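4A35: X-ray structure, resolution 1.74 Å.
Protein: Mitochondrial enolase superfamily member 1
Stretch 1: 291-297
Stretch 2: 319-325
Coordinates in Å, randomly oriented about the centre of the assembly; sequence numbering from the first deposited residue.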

# COMPACT_ATOMS: atom_id res chain seq x y z
N ILE A 291 -18.43 0.04 -12.26
CA ILE A 291 -19.04 -1.30 -12.29
C ILE A 291 -20.37 -1.24 -11.54
O ILE A 291 -21.36 -1.76 -12.03
N SER A 292 -20.40 -0.57 -10.38
CA SER A 292 -21.64 -0.42 -9.61
C SER A 292 -22.75 0.24 -10.48
O SER A 292 -23.87 -0.31 -10.54
N LYS A 293 -22.44 1.37 -11.19
CA LYS A 293 -23.48 2.02 -11.99
C LYS A 293 -24.00 1.09 -13.09
O LYS A 293 -25.20 1.08 -13.37
N ALA A 294 -23.12 0.28 -13.67
CA ALA A 294 -23.52 -0.64 -14.74
C ALA A 294 -24.34 -1.84 -14.25
O ALA A 294 -25.18 -2.32 -15.02
N LEU A 295 -24.08 -2.36 -13.02
CA LEU A 295 -24.69 -3.58 -12.52
C LEU A 295 -25.92 -3.40 -11.59
O LEU A 295 -26.79 -4.25 -11.62
N VAL A 296 -26.01 -2.29 -10.82
CA VAL A 296 -27.16 -2.03 -9.91
C VAL A 296 -28.52 -2.11 -10.74
O VAL A 296 -29.45 -2.75 -10.22
N PRO A 297 -28.56 -1.72 -12.05
CA PRO A 297 -29.77 -1.95 -12.88
C PRO A 297 -30.14 -3.44 -13.13
O PRO A 297 -31.29 -3.76 -13.43
N GLN A 319 -17.55 8.22 -0.72
CA GLN A 319 -17.72 9.52 -1.43
C GLN A 319 -18.21 9.33 -2.88
O GLN A 319 -19.13 10.04 -3.30
N ALA A 320 -17.61 8.36 -3.60
CA ALA A 320 -17.92 8.07 -4.98
C ALA A 320 -19.16 7.17 -5.13
O ALA A 320 -19.48 6.84 -6.28
N LYS A 321 -19.78 6.71 -4.01
CA LYS A 321 -20.93 5.77 -4.04
C LYS A 321 -20.55 4.52 -4.87
O LYS A 321 -21.29 4.06 -5.73
N ALA A 322 -19.35 4.01 -4.62
CA ALA A 322 -18.73 2.95 -5.40
C ALA A 322 -19.15 1.57 -4.93
O ALA A 322 -18.79 0.59 -5.57
N LEU A 323 -19.86 1.45 -3.78
CA LEU A 323 -20.14 0.10 -3.28
C LEU A 323 -21.51 0.06 -2.54
O LEU A 323 -21.91 1.05 -1.92
N GLN A 324 -22.18 -1.06 -2.60
CA GLN A 324 -23.46 -1.25 -1.90
C GLN A 324 -23.23 -1.95 -0.55
O GLN A 324 -24.10 -1.89 0.32
N PHE A 325 -22.09 -2.67 -0.40
CA PHE A 325 -21.75 -3.42 0.83
C PHE A 325 -20.29 -3.20 1.11
O PHE A 325 -19.44 -3.39 0.21

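The contact between the helical stretch 291-297 and the irregular segment at 319-325 is small, burying 181 Å² in total, and is largely polar. The backbones come closest at Ser-292 and Ala-322, whose CA atoms lie 6.1 Å apart.

One direct hydrogen bond links the two stretches. The buried Ser-292 points toward the opposing segment, and its t rotamer (chi1 -174°) brings the hydroxyl to Gln-324, where OG donates to OE1 at 2.7 Å. Gln-324 also points toward the helix; its m and p settings at chi1 and chi2 (-76° and 57°) fold the side chain so that the amide lies beside the serine. The amide oxygen OE1 of Gln-324 is also hydrogen-bonded elsewhere in the structure.

Two van der Waals contacts lie close to this bond. Val-296, one turn further along and also directed toward the other stretch, adopts the t rotamer (chi1 167°) and places CG2 3.6 Å from OE1 of Gln-324, so that a methyl group packs against the same amide. Ser-292 CB lies 3.8 Å from Ala-322 O. Here the segment meets the serine with its backbone carbonyl, while the CA-to-CB bond of Ala-322 points away.

Two waters extend the contact through Lys-293. Its CA-to-CB bond runs sideways, but an extended chain (m, t, t) with a final p turn at chi4 carries the ammonium nearer the segment. NZ of Lys-293 remains 4.2 Å from Ala-320 O, and water 1 bridges them, accepting from Lys-293 NZ at 2.8 Å and donating to Ala-320 O at 2.5 Å. Water 2 likewise accepts from Lys-293 NZ (2.9 Å) and donates to Lys-321 O (2.7 Å). The lysine thus reaches two successive carbonyls where the preceding helix ends in a Schellman motif, with Lys-321 at positive phi. The side chain of Lys-321 itself leads away from the contact.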

# COMPACT_ATOMS: atom_id res chain seq x y z
CB ILE A 291 -18.07 -2.34 -11.69
CG1 ILE A 291 -16.79 -2.43 -12.57
CG2 ILE A 291 -18.76 -3.73 -11.51
CD1 ILE A 291 -15.48 -3.07 -11.84
CB SER A 292 -21.40 0.40 -8.34
OG SER A 292 -22.58 0.43 -7.54
CB LYS A 293 -22.97 3.34 -12.59
CG LYS A 293 -22.80 4.41 -11.51
CD LYS A 293 -22.37 5.76 -12.12
CE LYS A 293 -22.02 6.81 -11.08
NZ LYS A 293 -20.86 6.38 -10.26
CB ALA A 294 -22.29 -1.15 -15.48
CB LEU A 295 -23.67 -4.46 -11.82
CG LEU A 295 -22.50 -5.00 -12.67
CD1 LEU A 295 -21.70 -5.95 -11.86
CD2 LEU A 295 -23.01 -5.72 -13.93
CB VAL A 296 -26.95 -0.75 -9.04
CG1 VAL A 296 -28.24 -0.30 -8.35
CG2 VAL A 296 -25.86 -1.03 -8.00
CB PRO A 297 -29.39 -1.31 -14.22
CG PRO A 297 -28.36 -0.27 -13.87
CD PRO A 297 -27.55 -0.97 -12.81
CB GLN A 319 -16.44 10.32 -1.44
CG GLN A 319 -16.16 10.95 -0.09
CD GLN A 319 -14.82 11.63 -0.07
OE1 GLN A 319 -13.81 11.08 -0.51
NE2 GLN A 319 -14.79 12.89 0.37
CB ALA A 320 -16.72 7.45 -5.69
CB LYS A 321 -22.22 6.46 -4.56
CG LYS A 321 -22.58 7.69 -3.78
CD LYS A 321 -23.96 8.17 -4.20
CE LYS A 321 -24.41 9.24 -3.26
NZ LYS A 321 -25.75 9.75 -3.65
CB ALA A 322 -17.20 3.08 -5.30
CB LEU A 323 -18.98 -0.41 -2.37
CG LEU A 323 -18.81 0.18 -0.92
CD1 LEU A 323 -17.52 -0.35 -0.27
CD2 LEU A 323 -18.83 1.74 -0.89
CB GLN A 324 -24.46 -2.06 -2.76
CG GLN A 324 -25.09 -1.24 -3.90
CD GLN A 324 -24.09 -0.61 -4.85
OE1 GLN A 324 -23.30 -1.29 -5.53
NE2 GLN A 324 -24.03 0.72 -4.87
CB PHE A 325 -22.02 -4.92 0.67
CG PHE A 325 -23.41 -5.24 0.16
CD1 PHE A 325 -23.67 -5.32 -1.22
CD2 PHE A 325 -24.44 -5.55 1.05
CE1 PHE A 325 -24.94 -5.70 -1.69
CE2 PHE A 325 -25.71 -5.91 0.58
CZ PHE A 325 -25.96 -5.97 -0.79
O HOH W 1 -19.35 7.94 -8.55
O HOH W 2 -22.15 4.84 -8.22